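Local coordinates for ecto-NAD+ glycohydrolase (CD38 molecule) (Bos taurus, PDB 3GC6), which belongs to the ADP-ribosyl cyclase family of ecto-enzymes, as a glycosylated protein with internal disulfides and a parallel four-stranded sheet flanked by helices, at residues Leu103-Leu106 with Glu107-Leu110; Asp178-Ile182 with Phe183-Gln187; Asn237-Arg240 with Asp241-Leu244. The protein carries 1 engineered substitution. All coordinates share one frame; numbering follows the deposited sequence.

Contact 1 (Leu103-Leu106 with Glu107-Leu110)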
ATOM      1  N   LEU A 103       2.154  18.125  -8.831  1.00  5.00           N
ATOM      2  CA  LEU A 103       2.974  18.578  -7.701  1.00  4.51           C
ATOM      3  C   LEU A 103       2.259  18.210  -6.391  1.00  4.55           C
ATOM      4  O   LEU A 103       1.126  17.679  -6.387  1.00  4.86           O
ATOM      5  CB  LEU A 103       3.161  20.106  -7.751  1.00  4.56           C
ATOM      6  CG  LEU A 103       3.747  20.595  -9.077  1.00  4.53           C
ATOM      7  CD1 LEU A 103       3.726  22.131  -9.167  1.00  4.84           C
ATOM      8  CD2 LEU A 103       5.151  20.037  -9.325  1.00  5.71           C
ATOM      9  N   MET A 104       2.914  18.458  -5.259  1.00  4.12           N
ATOM     10  CA  MET A 104       2.290  18.088  -3.991  1.00  4.35           C
ATOM     11  C   MET A 104       2.251  19.237  -2.978  1.00  4.07           C
ATOM     12  O   MET A 104       3.310  19.794  -2.626  1.00  4.31           O
ATOM     13  CB  MET A 104       2.988  16.892  -3.331  1.00  4.96           C
ATOM     14  CG  MET A 104       3.032  15.671  -4.207  1.00  5.50           C
ATOM     15  SD  MET A 104       4.059  14.340  -3.473  1.00  8.52           S
ATOM     16  CE  MET A 104       3.004  14.077  -2.163  1.00  5.85           C
ATOM     17  N   THR A 105       1.041  19.598  -2.539  1.00  3.87           N
ATOM     18  CA  THR A 105       0.863  20.457  -1.362  1.00  3.90           C
ATOM     19  C   THR A 105       0.955  19.613  -0.078  1.00  3.88           C
ATOM     20  O   THR A 105       1.045  18.386  -0.154  1.00  4.00           O
ATOM     21  CB  THR A 105      -0.518  21.163  -1.334  1.00  4.15           C
ATOM     22  OG1 THR A 105      -1.552  20.186  -1.182  1.00  4.44           O
ATOM     23  CG2 THR A 105      -0.756  21.951  -2.644  1.00  3.97           C
ATOM     24  N   LEU A 106       0.862  20.296   1.066  1.00  4.04           N
ATOM     25  CA  LEU A 106       0.884  19.602   2.354  1.00  3.99           C
ATOM     26  C   LEU A 106      -0.266  18.603   2.399  1.00  4.10           C
ATOM     27  O   LEU A 106      -0.130  17.521   2.958  1.00  4.19           O
ATOM     28  CB  LEU A 106       0.756  20.625   3.481  1.00  4.39           C
ATOM     29  CG  LEU A 106       0.816  20.093   4.925  1.00  4.82           C
ATOM     30  CD1 LEU A 106       2.121  19.355   5.147  1.00  5.36           C
ATOM     31  CD2 LEU A 106       0.621  21.228   5.927  1.00  5.06           C
ATOM     32  N   GLU A 107      -1.403  18.982   1.817  1.00  4.02           N
ATOM     33  CA  GLU A 107      -2.586  18.122   1.843  1.00  4.59           C
ATOM     34  C   GLU A 107      -2.500  16.959   0.870  1.00  4.78           C
ATOM     35  O   GLU A 107      -3.403  16.120   0.818  1.00  4.90           O
ATOM     36  CB  GLU A 107      -3.841  18.971   1.603  1.00  5.09           C
ATOM     37  CG  GLU A 107      -4.093  20.018   2.655  1.00  5.28           C
ATOM     38  CD  GLU A 107      -3.144  21.223   2.580  1.00  6.39           C
ATOM     39  OE1 GLU A 107      -2.614  21.520   1.492  1.00  5.20           O
ATOM     40  OE2 GLU A 107      -2.949  21.912   3.585  1.00  8.04           O
ATOM     41  N   ASP A 108      -1.398  16.886   0.117  1.00  4.39           N
ATOM     42  CA  ASP A 108      -1.153  15.777  -0.792  1.00  4.74           C
ATOM     43  C   ASP A 108      -0.132  14.775  -0.224  1.00  4.34           C
ATOM     44  O   ASP A 108       0.206  13.792  -0.871  1.00  4.87           O
ATOM     45  CB  ASP A 108      -0.694  16.301  -2.157  1.00  4.89           C
ATOM     46  CG  ASP A 108      -1.748  17.157  -2.839  1.00  6.45           C
ATOM     47  OD1 ASP A 108      -2.908  16.658  -2.973  1.00  6.42           O
ATOM     48  OD2 ASP A 108      -1.432  18.297  -3.268  1.00  5.91           O
ATOM     49  N   THR A 109       0.417  15.061   0.971  1.00  3.82           N
ATOM     50  CA  THR A 109       1.224  14.068   1.675  1.00  3.90           C
ATOM     51  C   THR A 109       0.259  13.038   2.278  1.00  3.38           C
ATOM     52  O   THR A 109      -0.945  13.301   2.382  1.00  3.94           O
ATOM     53  CB  THR A 109       2.037  14.724   2.829  1.00  3.87           C
ATOM     54  OG1 THR A 109       1.167  15.302   3.811  1.00  3.97           O
ATOM     55  CG2 THR A 109       2.974  15.809   2.254  1.00  4.02           C
ATOM     56  N   LEU A 110       0.773  11.884   2.717  1.00  3.75           N
ATOM     57  CA  LEU A 110      -0.129  10.868   3.300  1.00  3.69           C
ATOM     58  C   LEU A 110      -0.916  11.448   4.481  1.00  3.64           C
ATOM     59  O   LEU A 110      -2.160  11.419   4.520  1.00  3.89           O
ATOM     60  CB  LEU A 110       0.664   9.647   3.737  1.00  3.73           C
ATOM     61  CG  LEU A 110      -0.133   8.399   4.144  1.00  3.77           C
ATOM     62  CD1 LEU A 110       0.739   7.135   4.005  1.00  4.58           C
ATOM     63  CD2 LEU A 110      -0.625   8.544   5.579  1.00  4.53           C
TER
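Leu106 O is held twice by Thr109. The hydroxyl OG1 of Thr109 donates to Leu106 O at 2.7 Å, lying in the carbonyl plane, while Thr109 N reaches the same oxygen at 3.2 Å from above that plane. The hydroxyl can do this because it sits between its own backbone N and carbonyl carbon (chi1 62°), which turns it back along the chain. Thr109 is also the N-cap of helix 110-115, and its OG1 accepts from Gly112 N.

One residue earlier, a 3-10 turn is closed by Asp108 N bonding to Thr105 O at 2.9 Å. Asp108 reaches back in turn: Thr105 N donates to Asp108 OD2 at 2.9 Å with an N-H...O angle of 156°, on the anti lone pair of the carboxylate oxygen. The hydroxyl OG1 of Thr105 lies 2.8 Å from Asp108 OD2, with the Glu107 carboxylate a second possible taker of its one proton. The main partner of the Glu107 carboxylate is Trp87. Met104 bends at chi3 and brings its methyl CE to 3.1 Å from Asp108 O, the oxygen that Tyr31 OH hydrogen-bonds. The Leu106 side chain packs on helix 145-159, against Trp150, Leu153 and Phe157.

In this buried loop, the Thr109 hydroxyl gives its proton to the carbonyl behind and offers its oxygen to the amide ahead, so its rotation is fixed from both sides as one helical turn passes into the next.

Contact 2 (Asp178-Ile182 with Phe183-Gln187). Engineered in segment 183-187: Gln187 (natural residue Glu). With SO4 (sulfate ion), chain G.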
ATOM      1  N   ASP A 178       0.910  36.988   4.878  1.00  5.11           N
ATOM      2  CA  ASP A 178       0.444  37.295   6.233  1.00  5.57           C
ATOM      3  C   ASP A 178       1.388  36.608   7.200  1.00  5.61           C
ATOM      4  O   ASP A 178       1.446  35.371   7.253  1.00  5.33           O
ATOM      5  CB  ASP A 178      -0.976  36.761   6.379  1.00  5.91           C
ATOM      6  CG  ASP A 178      -1.556  36.934   7.779  1.00  7.03           C
ATOM      7  OD1 ASP A 178      -0.887  37.478   8.674  1.00  7.28           O
ATOM      8  OD2 ASP A 178      -2.710  36.488   7.951  1.00  9.17           O
ATOM      9  N   SER A 179       2.159  37.393   7.948  0.50  5.88           N
ATOM     10  CA  SER A 179       3.164  36.831   8.849  0.50  6.13           C
ATOM     11  C   SER A 179       2.552  35.941   9.936  0.50  6.27           C
ATOM     12  O   SER A 179       3.252  35.130  10.545  0.50  6.57           O
ATOM     13  CB  SER A 179       3.984  37.948   9.507  0.50  6.41           C
ATOM     14  OG  SER A 179       3.153  38.728  10.338  0.50  6.39           O
ATOM     15  N   MET A 180       1.256  36.080  10.181  0.50  6.26           N
ATOM     16  CA  MET A 180       0.624  35.293  11.234  0.50  6.49           C
ATOM     17  C   MET A 180      -0.195  34.113  10.704  0.50  6.37           C
ATOM     18  O   MET A 180      -0.851  33.398  11.470  0.50  6.53           O
ATOM     19  CB  MET A 180      -0.188  36.198  12.163  0.50  6.84           C
ATOM     20  CG  MET A 180       0.684  37.142  12.977  0.50  7.62           C
ATOM     21  SD  MET A 180       1.557  36.304  14.323  0.50  9.68           S
ATOM     22  CE  MET A 180       2.970  35.574  13.498  0.50  9.15           C
ATOM     23  N   SER A 181      -0.138  33.903   9.387  1.00  5.83           N
ATOM     24  CA  SER A 181      -0.698  32.704   8.767  1.00  5.59           C
ATOM     25  C   SER A 181       0.199  31.518   9.053  1.00  4.88           C
ATOM     26  O   SER A 181       1.342  31.681   9.472  1.00  4.91           O
ATOM     27  CB  SER A 181      -0.807  32.879   7.244  1.00  5.25           C
ATOM     28  OG  SER A 181       0.479  32.920   6.636  1.00  5.25           O
ATOM     29  N   ILE A 182      -0.327  30.317   8.843  1.00  5.10           N
ATOM     30  CA  ILE A 182       0.512  29.145   9.068  1.00  5.06           C
ATOM     31  C   ILE A 182       1.721  29.165   8.113  1.00  4.79           C
ATOM     32  O   ILE A 182       2.818  28.754   8.469  1.00  5.09           O
ATOM     33  CB  ILE A 182      -0.277  27.804   9.004  1.00  5.53           C
ATOM     34  CG1 ILE A 182       0.580  26.650   9.518  1.00  6.45           C
ATOM     35  CG2 ILE A 182      -0.891  27.550   7.605  1.00  6.21           C
ATOM     36  CD1 ILE A 182      -0.259  25.462   9.945  1.00  6.64           C
ATOM     37  N   PHE A 183       1.500  29.648   6.894  1.00  4.60           N
ATOM     38  CA  PHE A 183       2.609  29.734   5.949  1.00  4.47           C
ATOM     39  C   PHE A 183       3.678  30.712   6.463  1.00  4.42           C
ATOM     40  O   PHE A 183       4.890  30.443   6.437  1.00  4.37           O
ATOM     41  CB  PHE A 183       2.139  30.174   4.549  1.00  4.57           C
ATOM     42  CG  PHE A 183       3.291  30.475   3.625  1.00  4.48           C
ATOM     43  CD1 PHE A 183       4.113  29.462   3.176  1.00  3.94           C
ATOM     44  CD2 PHE A 183       3.559  31.779   3.239  1.00  4.03           C
ATOM     45  CE1 PHE A 183       5.212  29.724   2.351  1.00  3.90           C
ATOM     46  CE2 PHE A 183       4.623  32.080   2.392  1.00  4.24           C
ATOM     47  CZ  PHE A 183       5.466  31.045   1.943  1.00  4.07           C
ATOM     48  N   GLY A 184       3.225  31.848   6.973  1.00  4.37           N
ATOM     49  CA  GLY A 184       4.169  32.895   7.370  1.00  4.31           C
ATOM     50  C   GLY A 184       4.825  32.631   8.719  1.00  4.88           C
ATOM     51  O   GLY A 184       5.948  33.041   8.954  1.00  5.19           O
ATOM     52  N   ARG A 185       4.098  31.967   9.606  1.00  4.92           N
ATOM     53  CA  ARG A 185       4.572  31.784  10.980  1.00  5.53           C
ATOM     54  C   ARG A 185       5.375  30.487  11.140  1.00  5.20           C
ATOM     55  O   ARG A 185       6.363  30.449  11.898  1.00  5.53           O
ATOM     56  CB  ARG A 185       3.364  31.769  11.931  1.00  6.06           C
ATOM     57  CG  ARG A 185       3.707  31.484  13.395  1.00  7.93           C
ATOM     58  CD  ARG A 185       2.445  31.365  14.283  1.00 10.32           C
ATOM     59  NE  ARG A 185       1.514  30.307  13.862  1.00 11.31           N
ATOM     60  CZ  ARG A 185       0.398  30.562  13.182  1.00 12.29           C
ATOM     61  NH1 ARG A 185       0.111  31.820  12.879  1.00 12.87           N
ATOM     62  NH2 ARG A 185      -0.428  29.597  12.799  1.00 12.00           N
ATOM     63  N   VAL A 186       4.960  29.440  10.411  1.00  4.49           N
ATOM     64  CA  VAL A 186       5.507  28.105  10.608  1.00  4.86           C
ATOM     65  C   VAL A 186       6.273  27.572   9.394  1.00  4.70           C
ATOM     66  O   VAL A 186       7.327  26.944   9.539  1.00  5.18           O
ATOM     67  CB  VAL A 186       4.388  27.080  10.988  1.00  5.00           C
ATOM     68  CG1 VAL A 186       5.005  25.729  11.242  1.00  5.53           C
ATOM     69  CG2 VAL A 186       3.626  27.548  12.217  1.00  5.46           C
ATOM     70  N   GLN A 187       5.735  27.792   8.191  1.00  4.44           N
ATOM     71  CA  GLN A 187       6.368  27.139   7.027  1.00  4.27           C
ATOM     72  C   GLN A 187       7.570  27.911   6.516  1.00  4.18           C
ATOM     73  O   GLN A 187       8.681  27.383   6.496  1.00  4.47           O
ATOM     74  CB  GLN A 187       5.346  26.897   5.938  1.00  4.24           C
ATOM     75  CG  GLN A 187       4.239  25.922   6.390  1.00  4.52           C
ATOM     76  CD  GLN A 187       3.043  25.877   5.455  1.00  4.57           C
ATOM     77  OE1 GLN A 187       3.028  26.478   4.396  1.00  5.09           O
ATOM     78  NE2 GLN A 187       2.025  25.091   5.845  1.00  4.86           N
TER
HETATM   79  S   SO4 G 281      -4.080  30.446   7.652  1.00 30.23           S
HETATM   80  O1  SO4 G 281      -2.988  30.120   8.569  1.00 32.90           O
HETATM   81  O2  SO4 G 281      -4.977  29.305   7.587  1.00 35.05           O
HETATM   82  O3  SO4 G 281      -4.765  31.602   8.237  1.00 35.66           O
HETATM   83  O4  SO4 G 281      -3.588  30.811   6.324  1.00 33.40           O
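Ser181 OG meets Gly184 N at 3.0 Å, the serine oxygen accepting the amide in a capping bond. The hydroxyl stands between its backbone N and carbonyl carbon (chi1 69°), a setting that lets it reach both Gly184 N and Asp178 O. The same turn is closed along the backbone, where Arg185 N donates to Ser181 O at 2.8 Å. Further on, Ile182 O takes two amides, Val186 N at 3.0 Å and Gln187 N at 3.1 Å, the second marking a wider pi-type turn; CG1 of Ile182 also packs obliquely on CB of Val186.

This is a serine N-cap at the head of helix 182-187, reached through a type I turn from Asp178 to Ser181. The capping hydroxyl is itself aimed by Asp178: OG donates to Asp178 O at 2.7 Å in the carbonyl plane, beside the turn's own bond from Ser181 N. Asp178 OD1 receives Met180 N from above the carboxylate plane, an Asx turn, while OD2 forms a salt bridge with Lys89. A sulfate ion, probably from the crystallisation liquor, accepts from Ile182 N through O1 at 2.7 Å. At the other end, the engineered Gln187 hydrogen-bonds through NE2 to Ser154 of helix 145-159.

Contact 3 (Asn237-Arg240 with Asp241-Leu244). With NAG (2-acetamido-2-deoxy-beta-D-glucopyranose), chain C.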
ATOM      1  N   ASN A 237       0.732  39.892 -11.027  1.00  5.70           N
ATOM      2  CA  ASN A 237      -0.152  40.408 -12.054  1.00  6.37           C
ATOM      3  C   ASN A 237      -0.585  39.312 -13.012  1.00  6.51           C
ATOM      4  O   ASN A 237      -0.469  39.455 -14.225  1.00  7.25           O
ATOM      5  CB  ASN A 237       0.510  41.570 -12.804  1.00  6.68           C
ATOM      6  CG  ASN A 237      -0.521  42.466 -13.479  1.00  7.93           C
ATOM      7  OD1 ASN A 237      -1.709  42.435 -13.122  1.00 10.07           O
ATOM      8  ND2 ASN A 237      -0.084  43.244 -14.452  1.00  9.33           N
ATOM      9  N   LEU A 238      -1.014  38.192 -12.438  1.00  6.33           N
ATOM     10  CA  LEU A 238      -1.508  37.033 -13.219  1.00  6.20           C
ATOM     11  C   LEU A 238      -2.888  36.656 -12.736  1.00  5.78           C
ATOM     12  O   LEU A 238      -3.124  36.548 -11.534  1.00  5.70           O
ATOM     13  CB  LEU A 238      -0.604  35.789 -12.985  1.00  6.65           C
ATOM     14  CG  LEU A 238       0.804  35.812 -13.549  1.00  8.02           C
ATOM     15  CD1 LEU A 238       1.579  34.640 -12.959  1.00  8.63           C
ATOM     16  CD2 LEU A 238       0.798  35.735 -15.074  1.00  9.47           C
ATOM     17  N   SER A 239      -3.818  36.416 -13.666  1.00  5.12           N
ATOM     18  CA  SER A 239      -5.105  35.865 -13.295  1.00  4.91           C
ATOM     19  C   SER A 239      -4.930  34.370 -13.056  1.00  4.73           C
ATOM     20  O   SER A 239      -3.895  33.785 -13.422  1.00  5.05           O
ATOM     21  CB  SER A 239      -6.122  36.056 -14.446  1.00  4.77           C
ATOM     22  OG  SER A 239      -5.707  35.288 -15.566  1.00  5.02           O
ATOM     23  N   ARG A 240      -5.966  33.729 -12.523  1.00  5.11           N
ATOM     24  CA  ARG A 240      -5.930  32.274 -12.376  1.00  5.08           C
ATOM     25  C   ARG A 240      -5.601  31.542 -13.682  1.00  4.83           C
ATOM     26  O   ARG A 240      -4.758  30.642 -13.715  1.00  4.80           O
ATOM     27  CB  ARG A 240      -7.254  31.746 -11.828  1.00  5.59           C
ATOM     28  CG  ARG A 240      -7.562  32.196 -10.421  1.00  6.26           C
ATOM     29  CD  ARG A 240      -8.861  31.560  -9.942  1.00  8.25           C
ATOM     30  NE  ARG A 240      -9.400  32.239  -8.766  1.00  9.06           N
ATOM     31  CZ  ARG A 240      -9.642  31.639  -7.607  1.00  9.70           C
ATOM     32  NH1 ARG A 240      -9.402  30.338  -7.456  1.00  9.79           N
ATOM     33  NH2 ARG A 240     -10.133  32.345  -6.596  1.00  9.53           N
ATOM     34  N   ASP A 241      -6.278  31.910 -14.768  1.00  4.68           N
ATOM     35  CA  ASP A 241      -6.047  31.212 -16.037  1.00  4.56           C
ATOM     36  C   ASP A 241      -4.653  31.495 -16.581  1.00  4.71           C
ATOM     37  O   ASP A 241      -4.009  30.582 -17.127  1.00  5.05           O
ATOM     38  CB  ASP A 241      -7.102  31.593 -17.077  1.00  4.61           C
ATOM     39  CG  ASP A 241      -8.481  31.055 -16.728  1.00  4.66           C
ATOM     40  OD1 ASP A 241      -8.596  30.158 -15.859  1.00  5.32           O
ATOM     41  OD2 ASP A 241      -9.471  31.513 -17.355  1.00  4.84           O
ATOM     42  N   GLN A 242      -4.175  32.740 -16.450  1.00  4.66           N
ATOM     43  CA  GLN A 242      -2.813  33.040 -16.921  1.00  4.83           C
ATOM     44  C   GLN A 242      -1.797  32.217 -16.135  1.00  4.84           C
ATOM     45  O   GLN A 242      -0.861  31.666 -16.709  1.00  5.24           O
ATOM     46  CB  GLN A 242      -2.483  34.530 -16.769  1.00  4.61           C
ATOM     47  CG  GLN A 242      -3.289  35.399 -17.724  1.00  5.56           C
ATOM     48  CD  GLN A 242      -3.086  36.851 -17.470  1.00  6.35           C
ATOM     49  OE1 GLN A 242      -3.037  37.308 -16.319  1.00  5.67           O
ATOM     50  NE2 GLN A 242      -2.983  37.615 -18.557  1.00  7.27           N
ATOM     51  N   PHE A 243      -2.004  32.114 -14.828  1.00  4.66           N
ATOM     52  CA  PHE A 243      -1.103  31.364 -13.956  1.00  4.88           C
ATOM     53  C   PHE A 243      -1.082  29.891 -14.354  1.00  5.01           C
ATOM     54  O   PHE A 243      -0.014  29.266 -14.537  1.00  5.14           O
ATOM     55  CB  PHE A 243      -1.585  31.513 -12.509  1.00  4.59           C
ATOM     56  CG  PHE A 243      -0.901  30.590 -11.525  1.00  4.14           C
ATOM     57  CD1 PHE A 243       0.472  30.646 -11.335  1.00  4.62           C
ATOM     58  CD2 PHE A 243      -1.644  29.679 -10.776  1.00  4.86           C
ATOM     59  CE1 PHE A 243       1.107  29.821 -10.435  1.00  4.80           C
ATOM     60  CE2 PHE A 243      -1.015  28.824  -9.871  1.00  4.46           C
ATOM     61  CZ  PHE A 243       0.356  28.881  -9.700  1.00  4.39           C
ATOM     62  N   LEU A 244      -2.265  29.318 -14.509  1.00  4.97           N
ATOM     63  CA  LEU A 244      -2.338  27.881 -14.821  1.00  5.30           C
ATOM     64  C   LEU A 244      -1.708  27.545 -16.180  1.00  5.45           C
ATOM     65  O   LEU A 244      -1.222  26.417 -16.400  1.00  5.63           O
ATOM     66  CB  LEU A 244      -3.810  27.404 -14.763  1.00  5.14           C
ATOM     67  CG  LEU A 244      -4.382  27.366 -13.344  1.00  5.85           C
ATOM     68  CD1 LEU A 244      -5.885  27.111 -13.431  1.00  6.70           C
ATOM     69  CD2 LEU A 244      -3.694  26.315 -12.452  1.00  5.52           C
TER
HETATM   70  C1  NAG C   1      -8.282  35.257  -2.467  1.00  5.44           C
HETATM   71  C2  NAG C   1      -8.797  34.112  -3.352  1.00  6.08           C
HETATM   72  C3  NAG C   1     -10.336  34.156  -3.404  1.00  6.75           C
HETATM   73  C4  NAG C   1     -11.001  34.329  -2.031  1.00  7.64           C
HETATM   74  C5  NAG C   1     -10.311  35.456  -1.265  1.00  7.20           C
HETATM   75  C6  NAG C   1     -10.835  35.622   0.172  1.00  7.26           C
HETATM   76  C7  NAG C   1      -7.312  33.355  -5.158  1.00  5.58           C
HETATM   77  C8  NAG C   1      -6.710  33.690  -6.488  1.00  5.96           C
HETATM   78  N2  NAG C   1      -8.261  34.201  -4.715  1.00  5.56           N
HETATM   79  O3  NAG C   1     -10.840  33.018  -4.075  1.00  8.00           O
HETATM   80  O4  NAG C   1     -12.395  34.632  -2.193  1.00  8.94           O
HETATM   81  O5  NAG C   1      -8.924  35.161  -1.203  1.00  6.80           O
HETATM   82  O6  NAG C   1     -10.791  34.388   0.861  1.00  8.19           O
HETATM   83  O7  NAG C   1      -6.946  32.352  -4.539  1.00  5.61           O
HETATM   84  O   HOH W   1      -3.727  39.713 -15.294  1.00  8.85           O
HETATM   85  O   HOH W   2      -8.667  33.634 -14.867  1.00  5.92           O
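Ser239 and Gln242 are brought together by two torsions: Ser239 OG stands between its backbone N and carbonyl carbon (chi1 65°), and Gln242 sets CG anti to its carbonyl carbon (chi1 -69°), running extended back toward the start of the helix. The serine hydroxyl thereby accepts Gln242 N at 3.1 Å, and the glutamine amide returns the favour, its OE1 receiving Ser239 N at 2.9 Å. This second bond is nearly straight (168° at the hydrogen) and falls in the amide plane on a lone pair of OE1. The reciprocal pair is a capping box, here at the N-terminus of helix 240-244, where strand 231-239 gives way to the last helix of the chain. A water donates to Gln242 OE1 at 2.7 Å, and a second water accepts from Asp241 N at 2.9 Å.

Beyond the box, Phe243 N bonds to Ser239 O and Leu244 N to Arg240 O. CD2 of Leu238 lies against CB of Gln242, while the Phe243 ring meets Tyr97 and Trp200. Arg240 extends away from the helix to the glycan. Its guanidinium lies with one face under the acetamide methyl C8 of an N-acetylglucosamine, and NH2 makes a weak bond, in the guanidinium plane, to the sugar O3 at 2.7 Å. The firmer partner of NH2 is Asp204, through a salt bridge, and Asp204 also bonds the same sugar.

Backbone amides Ser239 N and Gln242 N are thus satisfied by each other's side chains; the nearly straight bond to OE1 helps fix the glutamine amide's rotation, and OE1 also takes a water's proton.

The three contacts come in series along the chain and illustrate one theme, a hydroxyl side chain at the start of a helix: contact 1 leads into helix 110-115, contact 2 into helix 182-187 and contact 3 into helix 240-244. Contacts 1 and 2, with centres about 18 Å apart, touch where Leu106 CD2 packs 4.1 Å from Gln187 NE2, and both lie against helix 145-159 and edge strand 85-88. Contact 3 is more remote, about 22 Å from contact 1 and 23 Å from contact 2 between centres, at the end of the opposite edge strand 231-239, next to strand 196-203. Helix 91-101 borders contacts 1 and 3, and the capped helix starts lie at the sheet's two edges.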